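Local coordinates for response regulator receiver protein (Desulfuromonas acetoxidans, PDB 2ZAY), which probably acts in two-component-type signal transduction, this chain being the CheY-like receiver domain of a longer response regulator, at residues G67-N72 with Q99-F105; P84-G90 with F105-K111. One frame throughout, in Å; residues are numbered along the deposited sequence.

Overall arrangement
Both contacts lie in one receiver domain, an alternating alpha/beta fold around a parallel five-stranded sheet. Of the elements involved, helix 67-75 comes first along the chain, then strand 85-89, helix 94-103 and the edge strand 107-110. Contact 1 joins the two helices, closing a loop of 26 residues that holds strand 85-89. Contact 2 joins the two strands, closing a shorter loop that holds helix 94-103. The two closures therefore cross rather than nest. Their centres lie about 9 Å apart, and they share Phe105, which leads from helix into strand; Leu100 CD1 also meets Ala87 CB at 3.5 Å, fastening the helix pair to the sheet.

Contact 1 of 2, residues G67-N72 with Q99-F105; sequences GMDLFN and QLLDMGF
Phe71 (chi1 t) lays one face of its ring obliquely against that of Phe105, the centroids 4.7 Å apart and the planes inclined by 31°, with Phe71 CB 3.6 Å from Phe105 CZ. Residues 67-72 are helical, as are 99-103, and the two helical segments run almost exactly parallel (1°), their axes 11.7 Å apart at closest approach. In register, Met68 CA lies 7.6 Å from Leu100 CA, and Phe71 CA 7.8 Å from Phe105 CA. Large side chains bridge this wide spacing. Met68, in an m, t, m rotamer, reaches across so that its CG stands 3.4 Å from both Leu100 CD2 and Met103 SD; Met103 CE in turn approaches Phe71 CD2 at 3.8 Å. The second helix ends in a Schellman motif at Gly104 (phi 128°, psi -2°), where Phe105 N bonds back to Leu100 O at 3.2 Å. A side chain on Gly104 would clash with Phe71 CZ, which sits 3.7 Å from Gly104 C. The turn delivers Phe105 (chi1 m) between helix and sheet: Gly67 O lies 3.5 Å from Phe105 CZ, at the ring edge, and the ring also touches Val85, Ala87 and Thr58. This is neighbouring-helix packing on one side of the alpha/beta sandwich. No hydrogen bond crosses between the segments, so their mutual fit rests on methionine, leucine and phenylalanine packing.

Contact 2 of 2, residues P84-G90 with F105-K111; sequences PVIALSG and FIDFIAK
Ala87 CB sits at the apolar centre, 3.6 Å from Phe105 CD1 and 4.0 Å from Phe108 CD1, on the sheet face beneath helix 94-103. The other face carries Ile86, Leu88 and Ile109: Ile109 CD1 lies 3.8 Å from Ile86 CG2, and Ile109 CB 3.6 Å from Leu88 CD1, with helix 115-129 packed over Ile109. Extended strands 85-89 and 107-110 run parallel, their axes 4.7 Å apart at closest approach and crossing at -21°. Ala87 pairs with Phe108, Leu88 with Ile109 and Ser89 with Ala110. The ladder runs Ile106 N to Val85 O (2.8 Å), Ala87 N to Asp107 O (3.0 Å), Ile109 N to Ala87 O (2.8 Å), Ser89 N to Ile109 O (3.0 Å) and Lys111 N to Ser89 O (2.8 Å). Ile106 interrupts the extended backbone before Asp107. Towards the polar edge, Asp107 OD1 accepts from Phe108 N at 2.7 Å while OD2 forms a salt bridge with Arg121. At the C-terminal ends, Ser89 OG bonds to Glu96, and Lys111 reaches back over Leu88 to a salt bridge with Asp15. The strands, joined through helix 94-103, form a beta-alpha-beta crossover; Ser89 and Lys111 occupy the Ser/Thr and Lys positions of the active site in CheY-like receivers.

Contact 1 of 2, residues G67-N72 with Q99-F105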
ATOM      1  N   GLY A  67       2.411   8.248  -4.738  1.00 27.45           N
ATOM      2  CA  GLY A  67       1.413   7.306  -4.263  1.00 26.60           C
ATOM      3  C   GLY A  67       0.032   7.797  -4.662  1.00 25.80           C
ATOM      4  O   GLY A  67      -0.861   6.998  -4.940  1.00 24.31           O
ATOM      5  N   MET A  68      -0.152   9.116  -4.685  1.00 26.72           N
ATOM      6  CA  MET A  68      -1.441   9.687  -5.087  1.00 26.51           C
ATOM      7  C   MET A  68      -1.676   9.450  -6.579  1.00 25.46           C
ATOM      8  O   MET A  68      -2.811   9.247  -7.008  1.00 23.10           O
ATOM      9  CB  MET A  68      -1.500  11.191  -4.791  1.00 27.81           C
ATOM     10  CG  MET A  68      -1.667  11.535  -3.317  1.00 31.63           C
ATOM     11  SD  MET A  68      -1.906  13.319  -3.018  1.00 34.35           S
ATOM     12  CE  MET A  68      -0.252  13.915  -3.365  1.00 35.98           C
ATOM     13  N   ASP A  69      -0.599   9.478  -7.366  1.00 24.36           N
ATOM     14  CA  ASP A  69      -0.700   9.240  -8.805  1.00 25.90           C
ATOM     15  C   ASP A  69      -1.095   7.789  -9.027  1.00 23.61           C
ATOM     16  O   ASP A  69      -1.928   7.482  -9.880  1.00 22.61           O
ATOM     17  CB  ASP A  69       0.638   9.503  -9.506  1.00 29.45           C
ATOM     18  CG  ASP A  69       1.005  10.972  -9.534  1.00 34.66           C
ATOM     19  OD1 ASP A  69       0.098  11.798  -9.779  1.00 35.35           O
ATOM     20  OD2 ASP A  69       2.198  11.297  -9.326  1.00 35.15           O
ATOM     21  N   LEU A  70      -0.486   6.898  -8.250  1.00 23.03           N
ATOM     22  CA  LEU A  70      -0.782   5.472  -8.342  1.00 21.89           C
ATOM     23  C   LEU A  70      -2.240   5.252  -7.952  1.00 21.14           C
ATOM     24  O   LEU A  70      -2.967   4.526  -8.628  1.00 20.26           O
ATOM     25  CB  LEU A  70       0.128   4.668  -7.403  1.00 23.01           C
ATOM     26  CG  LEU A  70      -0.124   3.153  -7.335  1.00 24.26           C
ATOM     27  CD1 LEU A  70      -0.051   2.565  -8.733  1.00 26.05           C
ATOM     28  CD2 LEU A  70       0.908   2.487  -6.423  1.00 28.07           C
ATOM     29  N   PHE A  71      -2.660   5.878  -6.855  1.00 18.82           N
ATOM     30  CA  PHE A  71      -4.038   5.746  -6.399  1.00 19.31           C
ATOM     31  C   PHE A  71      -4.999   6.124  -7.532  1.00 20.36           C
ATOM     32  O   PHE A  71      -5.952   5.396  -7.822  1.00 19.06           O
ATOM     33  CB  PHE A  71      -4.289   6.666  -5.207  1.00 19.14           C
ATOM     34  CG  PHE A  71      -5.668   6.532  -4.616  1.00 19.63           C
ATOM     35  CD1 PHE A  71      -5.932   5.571  -3.648  1.00 18.83           C
ATOM     36  CD2 PHE A  71      -6.702   7.365  -5.034  1.00 19.14           C
ATOM     37  CE1 PHE A  71      -7.210   5.441  -3.094  1.00 21.72           C
ATOM     38  CE2 PHE A  71      -7.978   7.248  -4.497  1.00 19.57           C
ATOM     39  CZ  PHE A  71      -8.239   6.283  -3.520  1.00 20.14           C
ATOM     40  N   ASN A  72      -4.747   7.265  -8.169  1.00 19.51           N
ATOM     41  CA  ASN A  72      -5.612   7.722  -9.257  1.00 21.95           C
ATOM     42  C   ASN A  72      -5.585   6.778 -10.457  1.00 23.04           C
ATOM     43  O   ASN A  72      -6.623   6.534 -11.077  1.00 21.73           O
ATOM     44  CB  ASN A  72      -5.218   9.132  -9.722  1.00 25.29           C
ATOM     45  CG  ASN A  72      -5.491  10.198  -8.668  1.00 27.80           C
ATOM     46  OD1 ASN A  72      -6.425  10.078  -7.874  1.00 28.25           O
ATOM     47  ND2 ASN A  72      -4.687  11.257  -8.675  1.00 30.09           N
ATOM     48  N   GLN A  99      -5.012  14.885   3.845  1.00 22.28           N
ATOM     49  CA  GLN A  99      -5.190  14.912   2.391  1.00 24.35           C
ATOM     50  C   GLN A  99      -5.350  13.512   1.789  1.00 23.66           C
ATOM     51  O   GLN A  99      -6.236  13.278   0.959  1.00 22.88           O
ATOM     52  CB  GLN A  99      -4.011  15.616   1.707  1.00 29.06           C
ATOM     53  CG  GLN A  99      -3.947  15.370   0.193  1.00 35.08           C
ATOM     54  CD  GLN A  99      -2.780  16.083  -0.483  1.00 39.38           C
ATOM     55  OE1 GLN A  99      -1.664  16.117   0.046  1.00 41.04           O
ATOM     56  NE2 GLN A  99      -3.030  16.642  -1.663  1.00 40.17           N
ATOM     57  N   LEU A 100      -4.496  12.579   2.200  1.00 21.20           N
ATOM     58  CA  LEU A 100      -4.573  11.221   1.665  1.00 22.53           C
ATOM     59  C   LEU A 100      -5.867  10.527   2.087  1.00 19.53           C
ATOM     60  O   LEU A 100      -6.545   9.903   1.268  1.00 19.60           O
ATOM     61  CB  LEU A 100      -3.363  10.407   2.113  1.00 24.01           C
ATOM     62  CG  LEU A 100      -2.026  10.892   1.542  1.00 30.08           C
ATOM     63  CD1 LEU A 100      -0.917   9.933   1.972  1.00 30.95           C
ATOM     64  CD2 LEU A 100      -2.100  10.972   0.029  1.00 31.14           C
ATOM     65  N   LEU A 101      -6.219  10.642   3.359  1.00 20.31           N
ATOM     66  CA  LEU A 101      -7.464  10.037   3.825  1.00 19.94           C
ATOM     67  C   LEU A 101      -8.667  10.670   3.107  1.00 20.81           C
ATOM     68  O   LEU A 101      -9.605   9.971   2.720  1.00 19.89           O
ATOM     69  CB  LEU A 101      -7.615  10.208   5.344  1.00 19.42           C
ATOM     70  CG  LEU A 101      -6.658   9.410   6.236  1.00 22.54           C
ATOM     71  CD1 LEU A 101      -6.991   9.661   7.697  1.00 19.90           C
ATOM     72  CD2 LEU A 101      -6.783   7.921   5.922  1.00 21.76           C
ATOM     73  N   ASP A 102      -8.637  11.989   2.926  1.00 21.28           N
ATOM     74  CA  ASP A 102      -9.751  12.680   2.262  1.00 23.58           C
ATOM     75  C   ASP A 102      -9.938  12.216   0.821  1.00 23.82           C
ATOM     76  O   ASP A 102     -11.063  12.169   0.322  1.00 23.79           O
ATOM     77  CB  ASP A 102      -9.553  14.203   2.312  1.00 24.95           C
ATOM     78  CG  ASP A 102      -9.722  14.773   3.721  1.00 30.77           C
ATOM     79  OD1 ASP A 102     -10.379  14.127   4.566  1.00 32.49           O
ATOM     80  OD2 ASP A 102      -9.211  15.878   3.991  1.00 33.64           O
ATOM     81  N   MET A 103      -8.824  11.865   0.179  1.00 23.96           N
ATOM     82  CA  MET A 103      -8.765  11.364  -1.202  1.00 24.59           C
ATOM     83  C   MET A 103      -9.392   9.989  -1.371  1.00 23.93           C
ATOM     84  O   MET A 103      -9.855   9.640  -2.463  1.00 24.72           O
ATOM     85  CB  MET A 103      -7.314  11.200  -1.641  1.00 26.70           C
ATOM     86  CG  MET A 103      -6.733  12.296  -2.451  1.00 29.39           C
ATOM     87  SD  MET A 103      -5.054  11.810  -2.838  1.00 18.59           S
ATOM     88  CE  MET A 103      -5.295  10.836  -4.307  1.00 22.08           C
ATOM     89  N   GLY A 104      -9.349   9.185  -0.313  1.00 21.25           N
ATOM     90  CA  GLY A 104      -9.912   7.852  -0.405  1.00 20.80           C
ATOM     91  C   GLY A 104      -8.976   6.742   0.041  1.00 20.15           C
ATOM     92  O   GLY A 104      -9.352   5.564   0.012  1.00 18.30           O
ATOM     93  N   PHE A 105      -7.750   7.086   0.424  1.00 18.12           N
ATOM     94  CA  PHE A 105      -6.834   6.059   0.916  1.00 19.30           C
ATOM     95  C   PHE A 105      -7.550   5.438   2.112  1.00 19.28           C
ATOM     96  O   PHE A 105      -8.091   6.157   2.957  1.00 17.66           O
ATOM     97  CB  PHE A 105      -5.499   6.680   1.344  1.00 18.84           C
ATOM     98  CG  PHE A 105      -4.515   6.843   0.207  1.00 20.33           C
ATOM     99  CD1 PHE A 105      -3.634   5.819  -0.119  1.00 18.93           C
ATOM    100  CD2 PHE A 105      -4.499   8.010  -0.561  1.00 20.62           C
ATOM    101  CE1 PHE A 105      -2.744   5.947  -1.202  1.00 19.78           C
ATOM    102  CE2 PHE A 105      -3.613   8.149  -1.646  1.00 20.24           C
ATOM    103  CZ  PHE A 105      -2.740   7.117  -1.963  1.00 20.51           C
TER

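Contact 2 of 2, residues P84-G90 with F105-K111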
ATOM      1  N   PRO A  84      -8.648  -1.715  -1.825  1.00 19.80           N
ATOM      2  CA  PRO A  84      -8.257  -0.709  -0.829  1.00 19.43           C
ATOM      3  C   PRO A  84      -6.772  -0.378  -0.893  1.00 19.32           C
ATOM      4  O   PRO A  84      -5.944  -1.246  -1.171  1.00 19.61           O
ATOM      5  CB  PRO A  84      -8.659  -1.354   0.499  1.00 20.09           C
ATOM      6  CG  PRO A  84      -8.514  -2.833   0.220  1.00 19.09           C
ATOM      7  CD  PRO A  84      -9.107  -2.957  -1.173  1.00 20.15           C
ATOM      8  N   VAL A  85      -6.442   0.884  -0.637  1.00 18.24           N
ATOM      9  CA  VAL A  85      -5.046   1.321  -0.685  1.00 18.05           C
ATOM     10  C   VAL A  85      -4.642   2.013   0.612  1.00 18.04           C
ATOM     11  O   VAL A  85      -5.315   2.940   1.073  1.00 18.43           O
ATOM     12  CB  VAL A  85      -4.805   2.299  -1.874  1.00 16.74           C
ATOM     13  CG1 VAL A  85      -3.304   2.594  -2.015  1.00 18.79           C
ATOM     14  CG2 VAL A  85      -5.346   1.690  -3.174  1.00 17.92           C
ATOM     15  N   ILE A  86      -3.546   1.544   1.204  1.00 17.36           N
ATOM     16  CA  ILE A  86      -3.019   2.123   2.439  1.00 17.14           C
ATOM     17  C   ILE A  86      -1.788   2.941   2.070  1.00 18.76           C
ATOM     18  O   ILE A  86      -0.950   2.478   1.294  1.00 19.96           O
ATOM     19  CB  ILE A  86      -2.566   1.032   3.446  1.00 17.24           C
ATOM     20  CG1 ILE A  86      -3.783   0.297   4.023  1.00 16.34           C
ATOM     21  CG2 ILE A  86      -1.742   1.675   4.582  1.00 16.69           C
ATOM     22  CD1 ILE A  86      -3.400  -0.798   4.999  1.00 18.47           C
ATOM     23  N   ALA A  87      -1.681   4.154   2.604  1.00 18.95           N
ATOM     24  CA  ALA A  87      -0.520   4.986   2.327  1.00 20.23           C
ATOM     25  C   ALA A  87       0.501   4.879   3.449  1.00 20.10           C
ATOM     26  O   ALA A  87       0.148   4.847   4.627  1.00 20.46           O
ATOM     27  CB  ALA A  87      -0.935   6.449   2.148  1.00 19.10           C
ATOM     28  N   LEU A  88       1.769   4.821   3.060  1.00 21.71           N
ATOM     29  CA  LEU A  88       2.885   4.751   3.990  1.00 23.64           C
ATOM     30  C   LEU A  88       3.685   6.023   3.722  1.00 23.64           C
ATOM     31  O   LEU A  88       4.038   6.305   2.584  1.00 24.04           O
ATOM     32  CB  LEU A  88       3.738   3.518   3.687  1.00 26.06           C
ATOM     33  CG  LEU A  88       3.752   2.374   4.703  1.00 30.17           C
ATOM     34  CD1 LEU A  88       2.345   2.021   5.150  1.00 28.58           C
ATOM     35  CD2 LEU A  88       4.458   1.176   4.076  1.00 32.10           C
ATOM     36  N   SER A  89       3.966   6.809   4.753  1.00 25.40           N
ATOM     37  CA  SER A  89       4.710   8.031   4.503  1.00 25.58           C
ATOM     38  C   SER A  89       5.776   8.337   5.529  1.00 26.67           C
ATOM     39  O   SER A  89       5.568   8.181   6.735  1.00 23.54           O
ATOM     40  CB  SER A  89       3.755   9.221   4.401  1.00 27.17           C
ATOM     41  OG  SER A  89       4.483  10.427   4.232  1.00 26.74           O
ATOM     42  N   GLY A  90       6.924   8.775   5.025  1.00 28.58           N
ATOM     43  CA  GLY A  90       8.030   9.128   5.890  1.00 32.25           C
ATOM     44  C   GLY A  90       7.933  10.569   6.355  1.00 32.71           C
ATOM     45  O   GLY A  90       8.794  11.041   7.095  1.00 34.51           O
ATOM     46  N   PHE A 105      -7.750   7.086   0.424  1.00 18.12           N
ATOM     47  CA  PHE A 105      -6.834   6.059   0.916  1.00 19.30           C
ATOM     48  C   PHE A 105      -7.550   5.438   2.112  1.00 19.28           C
ATOM     49  O   PHE A 105      -8.091   6.157   2.957  1.00 17.66           O
ATOM     50  CB  PHE A 105      -5.499   6.680   1.344  1.00 18.84           C
ATOM     51  CG  PHE A 105      -4.515   6.843   0.207  1.00 20.33           C
ATOM     52  CD1 PHE A 105      -3.634   5.819  -0.119  1.00 18.93           C
ATOM     53  CD2 PHE A 105      -4.499   8.010  -0.561  1.00 20.62           C
ATOM     54  CE1 PHE A 105      -2.744   5.947  -1.202  1.00 19.78           C
ATOM     55  CE2 PHE A 105      -3.613   8.149  -1.646  1.00 20.24           C
ATOM     56  CZ  PHE A 105      -2.740   7.117  -1.963  1.00 20.51           C
ATOM     57  N   ILE A 106      -7.564   4.112   2.188  1.00 16.48           N
ATOM     58  CA  ILE A 106      -8.280   3.452   3.279  1.00 19.03           C
ATOM     59  C   ILE A 106      -7.618   3.616   4.647  1.00 18.69           C
ATOM     60  O   ILE A 106      -8.280   3.499   5.683  1.00 20.22           O
ATOM     61  CB  ILE A 106      -8.501   1.953   2.966  1.00 19.39           C
ATOM     62  CG1 ILE A 106      -9.732   1.454   3.722  1.00 23.77           C
ATOM     63  CG2 ILE A 106      -7.259   1.155   3.312  1.00 19.79           C
ATOM     64  CD1 ILE A 106     -10.211   0.102   3.255  1.00 27.27           C
ATOM     65  N   ASP A 107      -6.313   3.863   4.658  1.00 18.03           N
ATOM     66  CA  ASP A 107      -5.594   4.090   5.913  1.00 19.19           C
ATOM     67  C   ASP A 107      -4.290   4.825   5.610  1.00 18.62           C
ATOM     68  O   ASP A 107      -3.885   4.945   4.447  1.00 17.72           O
ATOM     69  CB  ASP A 107      -5.293   2.774   6.655  1.00 19.41           C
ATOM     70  CG  ASP A 107      -5.210   2.965   8.177  1.00 22.85           C
ATOM     71  OD1 ASP A 107      -4.943   4.100   8.632  1.00 25.49           O
ATOM     72  OD2 ASP A 107      -5.405   1.983   8.924  1.00 22.90           O
ATOM     73  N   PHE A 108      -3.649   5.326   6.660  1.00 18.50           N
ATOM     74  CA  PHE A 108      -2.396   6.063   6.532  1.00 20.72           C
ATOM     75  C   PHE A 108      -1.483   5.646   7.679  1.00 22.30           C
ATOM     76  O   PHE A 108      -1.881   5.705   8.848  1.00 22.53           O
ATOM     77  CB  PHE A 108      -2.675   7.564   6.607  1.00 22.22           C
ATOM     78  CG  PHE A 108      -1.440   8.417   6.520  1.00 23.85           C
ATOM     79  CD1 PHE A 108      -0.981   8.876   5.291  1.00 25.30           C
ATOM     80  CD2 PHE A 108      -0.737   8.761   7.673  1.00 27.81           C
ATOM     81  CE1 PHE A 108       0.165   9.672   5.205  1.00 27.94           C
ATOM     82  CE2 PHE A 108       0.412   9.555   7.605  1.00 28.82           C
ATOM     83  CZ  PHE A 108       0.863  10.012   6.366  1.00 28.93           C
ATOM     84  N   ILE A 109      -0.267   5.227   7.352  1.00 22.04           N
ATOM     85  CA  ILE A 109       0.680   4.783   8.366  1.00 24.39           C
ATOM     86  C   ILE A 109       2.000   5.519   8.234  1.00 24.35           C
ATOM     87  O   ILE A 109       2.616   5.526   7.167  1.00 24.53           O
ATOM     88  CB  ILE A 109       0.955   3.272   8.238  1.00 25.62           C
ATOM     89  CG1 ILE A 109      -0.368   2.500   8.266  1.00 26.34           C
ATOM     90  CG2 ILE A 109       1.870   2.806   9.376  1.00 27.98           C
ATOM     91  CD1 ILE A 109      -0.200   1.008   8.021  1.00 26.28           C
ATOM     92  N   ALA A 110       2.433   6.139   9.325  1.00 25.13           N
ATOM     93  CA  ALA A 110       3.686   6.877   9.329  1.00 26.33           C
ATOM     94  C   ALA A 110       4.895   5.966   9.506  1.00 28.34           C
ATOM     95  O   ALA A 110       4.888   5.064  10.347  1.00 29.12           O
ATOM     96  CB  ALA A 110       3.666   7.924  10.438  1.00 28.03           C
ATOM     97  N   LYS A 111       5.922   6.191   8.692  1.00 29.30           N
ATOM     98  CA  LYS A 111       7.165   5.437   8.795  1.00 32.95           C
ATOM     99  C   LYS A 111       7.900   6.033  10.004  1.00 35.36           C
ATOM    100  O   LYS A 111       7.597   7.149  10.425  1.00 35.77           O
ATOM    101  CB  LYS A 111       8.023   5.632   7.537  1.00 32.90           C
ATOM    102  CG  LYS A 111       7.537   4.914   6.283  1.00 34.70           C
ATOM    103  CD  LYS A 111       8.395   5.315   5.087  1.00 37.46           C
ATOM    104  CE  LYS A 111       8.571   4.181   4.079  1.00 39.56           C
ATOM    105  NZ  LYS A 111       7.292   3.691   3.517  1.00 43.47           N
TER